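Local structure of alpha-1,3-glucanase (Bacillus circulans, 5ZRU) at residues Y21-Q35 with R53-T67. The protein probably hydrolyses alpha-1,3-glucan, this chain being the catalytic unit of a longer, probably secreted, family GH87 enzyme that also carries carbohydrate-binding modules. Numbering follows the deposited sequence.
With CA (calcium ion), chain M.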
loop_
_atom_site.group_PDB
_atom_site.type_symbol
_atom_site.label_atom_id
_atom_site.label_comp_id
_atom_site.label_asym_id
_atom_site.label_seq_id
_atom_site.Cartn_x
_atom_site.Cartn_y
_atom_site.Cartn_z
ATOM N N TYR A 21 -1.480 -18.588 2.651
ATOM C CA TYR A 21 -1.058 -19.816 1.988
ATOM C C TYR A 21 -0.162 -19.389 0.828
ATOM O O TYR A 21 -0.660 -18.983 -0.227
ATOM C CB TYR A 21 -2.284 -20.609 1.542
ATOM C CG TYR A 21 -2.984 -21.196 2.743
ATOM C CD1 TYR A 21 -3.865 -20.434 3.512
ATOM C CD2 TYR A 21 -2.698 -22.489 3.156
ATOM C CE1 TYR A 21 -4.461 -20.963 4.636
ATOM C CE2 TYR A 21 -3.299 -23.031 4.265
ATOM C CZ TYR A 21 -4.175 -22.272 5.003
ATOM O OH TYR A 21 -4.747 -22.834 6.113
ATOM N N ASP A 22 1.159 -19.448 1.032
ATOM C CA ASP A 22 2.093 -18.825 0.101
ATOM C C ASP A 22 2.697 -19.867 -0.833
ATOM O O ASP A 22 2.355 -21.056 -0.809
ATOM C CB ASP A 22 3.195 -18.050 0.843
ATOM C CG ASP A 22 3.659 -16.776 0.080
ATOM O OD1 ASP A 22 3.814 -16.822 -1.172
ATOM O OD2 ASP A 22 3.876 -15.718 0.730
ATOM N N THR A 23 3.641 -19.396 -1.650
ATOM C CA THR A 23 4.097 -20.158 -2.809
ATOM C C THR A 23 4.639 -21.524 -2.412
ATOM O O THR A 23 4.286 -22.543 -3.019
ATOM C CB THR A 23 5.157 -19.353 -3.558
ATOM O OG1 THR A 23 4.591 -18.106 -3.981
ATOM C CG2 THR A 23 5.643 -20.112 -4.769
ATOM N N ASP A 24 5.485 -21.571 -1.385
ATOM C CA ASP A 24 6.138 -22.825 -1.035
ATOM C C ASP A 24 5.228 -23.779 -0.271
ATOM O O ASP A 24 5.563 -24.963 -0.163
ATOM C CB ASP A 24 7.410 -22.541 -0.235
ATOM C CG ASP A 24 8.454 -21.785 -1.054
ATOM O OD1 ASP A 24 8.757 -22.225 -2.182
ATOM O OD2 ASP A 24 8.963 -20.751 -0.574
ATOM N N ASP A 25 4.098 -23.299 0.257
ATOM C CA ASP A 25 3.101 -24.173 0.873
ATOM C C ASP A 25 2.297 -24.966 -0.152
ATOM O O ASP A 25 1.566 -25.889 0.231
ATOM C CB ASP A 25 2.124 -23.361 1.733
ATOM C CG ASP A 25 2.787 -22.685 2.923
ATOM O OD1 ASP A 25 3.718 -23.270 3.511
ATOM O OD2 ASP A 25 2.355 -21.558 3.279
ATOM N N ALA A 26 2.401 -24.638 -1.433
ATOM C CA ALA A 26 1.528 -25.223 -2.438
ATOM C C ALA A 26 2.163 -26.442 -3.085
ATOM O O ALA A 26 3.366 -26.467 -3.359
ATOM C CB ALA A 26 1.190 -24.208 -3.529
ATOM N N ALA A 27 1.331 -27.443 -3.346
ATOM C CA ALA A 27 1.667 -28.471 -4.315
ATOM C C ALA A 27 1.396 -27.945 -5.722
ATOM O O ALA A 27 0.381 -27.280 -5.963
ATOM C CB ALA A 27 0.849 -29.735 -4.053
ATOM N N ARG A 28 2.310 -28.239 -6.645
ATOM C CA ARG A 28 2.220 -27.812 -8.037
ATOM C C ARG A 28 1.979 -29.014 -8.939
ATOM O O ARG A 28 2.575 -30.074 -8.738
ATOM C CB ARG A 28 3.515 -27.136 -8.504
ATOM C CG ARG A 28 4.041 -26.041 -7.629
ATOM C CD ARG A 28 5.221 -25.360 -8.308
ATOM N NE ARG A 28 6.443 -26.165 -8.307
ATOM C CZ ARG A 28 7.256 -26.289 -7.260
ATOM N NH1 ARG A 28 6.966 -25.684 -6.112
ATOM N NH2 ARG A 28 8.356 -27.026 -7.353
ATOM N N GLY A 29 1.153 -28.843 -9.964
ATOM C CA GLY A 29 0.996 -29.963 -10.871
ATOM C C GLY A 29 0.454 -29.551 -12.218
ATOM O O GLY A 29 0.190 -28.374 -12.481
ATOM N N GLY A 30 0.333 -30.555 -13.088
ATOM C CA GLY A 30 -0.313 -30.384 -14.372
ATOM C C GLY A 30 0.388 -29.446 -15.326
ATOM O O GLY A 30 -0.226 -29.010 -16.305
ATOM N N GLY A 31 1.655 -29.126 -15.077
ATOM C CA GLY A 31 2.378 -28.160 -15.880
ATOM C C GLY A 31 2.783 -26.904 -15.142
ATOM O O GLY A 31 3.497 -26.072 -15.720
ATOM N N ALA A 32 2.352 -26.732 -13.893
ATOM C CA ALA A 32 2.738 -25.562 -13.113
ATOM C C ALA A 32 4.232 -25.609 -12.809
ATOM O O ALA A 32 4.811 -26.681 -12.642
ATOM C CB ALA A 32 1.941 -25.501 -11.805
ATOM N N THR A 33 4.864 -24.436 -12.764
ATOM C CA THR A 33 6.288 -24.337 -12.463
ATOM C C THR A 33 6.530 -23.268 -11.406
ATOM O O THR A 33 5.726 -22.353 -11.221
ATOM C CB THR A 33 7.120 -24.019 -13.713
ATOM O OG1 THR A 33 6.776 -22.724 -14.213
ATOM C CG2 THR A 33 6.883 -25.065 -14.805
ATOM N N LEU A 34 7.652 -23.404 -10.703
ATOM C CA LEU A 34 8.099 -22.401 -9.741
ATOM C C LEU A 34 8.936 -21.359 -10.477
ATOM O O LEU A 34 9.922 -21.702 -11.134
ATOM C CB LEU A 34 8.902 -23.066 -8.622
ATOM C CG LEU A 34 9.329 -22.336 -7.343
ATOM C CD1 LEU A 34 10.363 -21.239 -7.570
ATOM C CD2 LEU A 34 8.119 -21.780 -6.621
ATOM N N GLN A 35 8.542 -20.094 -10.382
ATOM C CA GLN A 35 9.280 -18.995 -10.995
ATOM C C GLN A 35 9.903 -18.175 -9.883
ATOM O O GLN A 35 9.217 -17.831 -8.919
ATOM C CB GLN A 35 8.364 -18.107 -11.839
ATOM C CG GLN A 35 7.608 -18.838 -12.911
ATOM C CD GLN A 35 8.518 -19.380 -13.980
ATOM O OE1 GLN A 35 8.462 -20.565 -14.317
ATOM N NE2 GLN A 35 9.366 -18.520 -14.526
ATOM N N ARG A 53 9.136 -15.346 -5.484
ATOM C CA ARG A 53 8.790 -16.680 -5.958
ATOM C C ARG A 53 7.285 -16.752 -6.172
ATOM O O ARG A 53 6.527 -16.281 -5.331
ATOM C CB ARG A 53 9.200 -17.759 -4.946
ATOM C CG ARG A 53 10.693 -17.908 -4.746
ATOM C CD ARG A 53 10.999 -18.558 -3.411
ATOM N NE ARG A 53 10.632 -19.968 -3.397
ATOM C CZ ARG A 53 11.385 -20.936 -3.911
ATOM N NH1 ARG A 53 12.541 -20.638 -4.493
ATOM N NH2 ARG A 53 10.983 -22.198 -3.856
ATOM N N TYR A 54 6.852 -17.340 -7.286
ATOM C CA TYR A 54 5.430 -17.599 -7.478
ATOM C C TYR A 54 5.271 -18.837 -8.348
ATOM O O TYR A 54 6.243 -19.364 -8.893
ATOM C CB TYR A 54 4.706 -16.391 -8.093
ATOM C CG TYR A 54 5.009 -16.124 -9.560
ATOM C CD1 TYR A 54 6.164 -15.433 -9.941
ATOM C CD2 TYR A 54 4.129 -16.534 -10.556
ATOM C CE1 TYR A 54 6.428 -15.160 -11.295
ATOM C CE2 TYR A 54 4.384 -16.269 -11.907
ATOM C CZ TYR A 54 5.535 -15.580 -12.267
ATOM O OH TYR A 54 5.784 -15.313 -13.598
ATOM N N ILE A 55 4.029 -19.310 -8.456
ATOM C CA ILE A 55 3.709 -20.493 -9.253
ATOM C C ILE A 55 3.128 -20.030 -10.579
ATOM O O ILE A 55 2.090 -19.355 -10.618
ATOM C CB ILE A 55 2.732 -21.429 -8.522
ATOM C CG1 ILE A 55 3.321 -21.877 -7.189
ATOM C CG2 ILE A 55 2.408 -22.647 -9.391
ATOM C CD1 ILE A 55 2.337 -21.769 -6.053
ATOM N N ALA A 56 3.787 -20.397 -11.671
ATOM C CA ALA A 56 3.266 -20.125 -13.000
ATOM C C ALA A 56 2.323 -21.246 -13.420
ATOM O O ALA A 56 2.633 -22.432 -13.236
ATOM C CB ALA A 56 4.403 -19.971 -14.010
ATOM N N LEU A 57 1.167 -20.859 -13.973
ATOM C CA LEU A 57 0.182 -21.758 -14.566
ATOM C C LEU A 57 0.146 -21.502 -16.072
ATOM O O LEU A 57 -0.701 -20.746 -16.570
ATOM C CB LEU A 57 -1.198 -21.543 -13.936
ATOM C CG LEU A 57 -1.226 -21.521 -12.402
ATOM C CD1 LEU A 57 -2.639 -21.259 -11.879
ATOM C CD2 LEU A 57 -0.667 -22.811 -11.830
ATOM N N PRO A 58 1.073 -22.090 -16.830
ATOM C CA PRO A 58 1.208 -21.703 -18.239
ATOM C C PRO A 58 0.186 -22.334 -19.159
ATOM O O PRO A 58 -0.046 -21.794 -20.247
ATOM C CB PRO A 58 2.626 -22.177 -18.606
ATOM C CG PRO A 58 3.271 -22.577 -17.324
ATOM C CD PRO A 58 2.180 -22.949 -16.385
ATOM N N SER A 59 -0.438 -23.440 -18.763
ATOM C CA SER A 59 -1.213 -24.234 -19.699
ATOM C C SER A 59 -2.394 -24.861 -18.982
ATOM O O SER A 59 -2.385 -25.035 -17.764
ATOM C CB SER A 59 -0.348 -25.330 -20.344
ATOM O OG SER A 59 0.285 -26.112 -19.342
ATOM N N ASN A 60 -3.415 -25.184 -19.767
ATOM C CA ASN A 60 -4.583 -25.938 -19.337
ATOM C C ASN A 60 -4.194 -27.112 -18.444
ATOM O O ASN A 60 -3.388 -27.967 -18.830
ATOM C CB ASN A 60 -5.331 -26.434 -20.583
ATOM C CG ASN A 60 -6.674 -27.074 -20.257
ATOM O OD1 ASN A 60 -7.161 -27.001 -19.131
ATOM N ND2 ASN A 60 -7.280 -27.698 -21.254
ATOM N N GLY A 61 -4.741 -27.135 -17.230
ATOM C CA GLY A 61 -4.470 -28.188 -16.268
ATOM C C GLY A 61 -3.414 -27.860 -15.230
ATOM O O GLY A 61 -3.329 -28.563 -14.211
ATOM N N SER A 62 -2.605 -26.823 -15.457
ATOM C CA SER A 62 -1.625 -26.399 -14.467
ATOM C C SER A 62 -2.336 -25.891 -13.221
ATOM O O SER A 62 -3.321 -25.155 -13.313
ATOM C CB SER A 62 -0.735 -25.288 -15.035
ATOM O OG SER A 62 -0.107 -25.689 -16.245
ATOM N N TYR A 63 -1.830 -26.264 -12.049
ATOM C CA TYR A 63 -2.514 -25.856 -10.833
ATOM C C TYR A 63 -1.531 -25.654 -9.691
ATOM O O TYR A 63 -0.424 -26.203 -9.680
ATOM C CB TYR A 63 -3.584 -26.875 -10.422
ATOM C CG TYR A 63 -3.029 -28.226 -10.009
ATOM C CD1 TYR A 63 -2.596 -28.451 -8.707
ATOM C CD2 TYR A 63 -2.965 -29.274 -10.915
ATOM C CE1 TYR A 63 -2.094 -29.683 -8.319
ATOM C CE2 TYR A 63 -2.477 -30.515 -10.536
ATOM C CZ TYR A 63 -2.042 -30.711 -9.238
ATOM O OH TYR A 63 -1.549 -31.937 -8.854
ATOM N N ALA A 64 -1.968 -24.846 -8.728
ATOM C CA ALA A 64 -1.388 -24.755 -7.395
ATOM C C ALA A 64 -2.467 -25.129 -6.387
ATOM O O ALA A 64 -3.616 -24.690 -6.505
ATOM C CB ALA A 64 -0.863 -23.347 -7.097
ATOM N N GLN A 65 -2.099 -25.929 -5.395
ATOM C CA GLN A 65 -3.074 -26.477 -4.467
ATOM C C GLN A 65 -2.531 -26.388 -3.049
ATOM O O GLN A 65 -1.359 -26.683 -2.805
ATOM C CB GLN A 65 -3.405 -27.924 -4.846
ATOM C CG GLN A 65 -4.365 -28.652 -3.937
ATOM C CD GLN A 65 -4.772 -29.994 -4.529
ATOM O OE1 GLN A 65 -5.106 -30.083 -5.711
ATOM N NE2 GLN A 65 -4.729 -31.045 -3.711
ATOM N N TRP A 66 -3.388 -25.972 -2.118
ATOM C CA TRP A 66 -3.037 -25.860 -0.714
ATOM C C TRP A 66 -3.977 -26.714 0.125
ATOM O O TRP A 66 -5.136 -26.923 -0.241
ATOM C CB TRP A 66 -3.132 -24.413 -0.225
ATOM C CG TRP A 66 -2.096 -23.487 -0.768
ATOM C CD1 TRP A 66 -0.900 -23.183 -0.197
ATOM C CD2 TRP A 66 -2.182 -22.710 -1.962
ATOM N NE1 TRP A 66 -0.220 -22.275 -0.971
ATOM C CE2 TRP A 66 -0.990 -21.962 -2.058
ATOM C CE3 TRP A 66 -3.144 -22.579 -2.968
ATOM C CZ2 TRP A 66 -0.732 -21.103 -3.120
ATOM C CZ3 TRP A 66 -2.881 -21.729 -4.027
ATOM C CH2 TRP A 66 -1.687 -21.004 -4.093
ATOM N N THR A 67 -3.479 -27.186 1.262
ATOM C CA THR A 67 -4.301 -27.871 2.251
ATOM C C THR A 67 -4.468 -26.977 3.471
ATOM O O THR A 67 -3.478 -26.519 4.048
ATOM C CB THR A 67 -3.685 -29.211 2.662
ATOM O OG1 THR A 67 -3.488 -30.009 1.497
ATOM C CG2 THR A 67 -4.620 -29.960 3.609
HETATM CA CA CA M . 5.561 -15.969 -3.244
HETATM O O HOH W 1 -0.781 -25.944 2.101
HETATM O O HOH W 2 -0.855 -28.366 -18.832
HETATM O O HOH W 3 7.923 -15.637 -15.012
HETATM O O HOH W 4 6.914 -17.092 -1.510
#
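W66 lies between Y21 and A26. CB of A26 sits over one face of the indole, 3.7 Å from the centroid of its five-membered ring. CB of Y21 covers the opposite face, and the Y21 ring turns its edge to that face, with the planes at 78°. In the ring plane, W66 NE1 gives a nearly straight bond (167°) to D22 O at 2.9 Å, which fixes the rotation of the indole. L171 and I156 also touch this buried side chain.

R53 works at both its ends. Its carbonyl O binds the calcium ion at 2.3 Å. Its side chain bends at CD (chi3 71°) and meets D24 side-on. They form a salt bridge in which NH2 (2.8 Å) and, less closely, NE both bond to the single oxygen D24 OD1, near the guanidinium plane. CD1 of L34 rests over one face of the guanidinium. T23 OG1 and D22 OD1 bind the same calcium ion, and S50 and D169 complete the protein ligands. The metal thus ties D22 and the 3-10 turn at 23-25 to the start of strand 53-57.

Q35 lays its CB over one face of the Y54 ring, toward the rim. Its CG touches A56 CB at 3.6 Å. The chain then bends at its second torsion, and OE1 accepts a hydrogen bond from T33 OG1.

I55 packs between the two strand pairs, its CD1 3.7 Å from A26 CB and its CG2 against A32 CB. Strand 27-29 pairs antiparallel with 63-67, and strand 33-35 with 53-57. The type I' turn G29-A32 carries the chain from one sheet to the other. Two antiparallel sheets packed around I55 and W66, with calcium at the edge, are consistent with the beta-sandwich of a galactose-binding-like domain, here the D1 part of the catalytic unit.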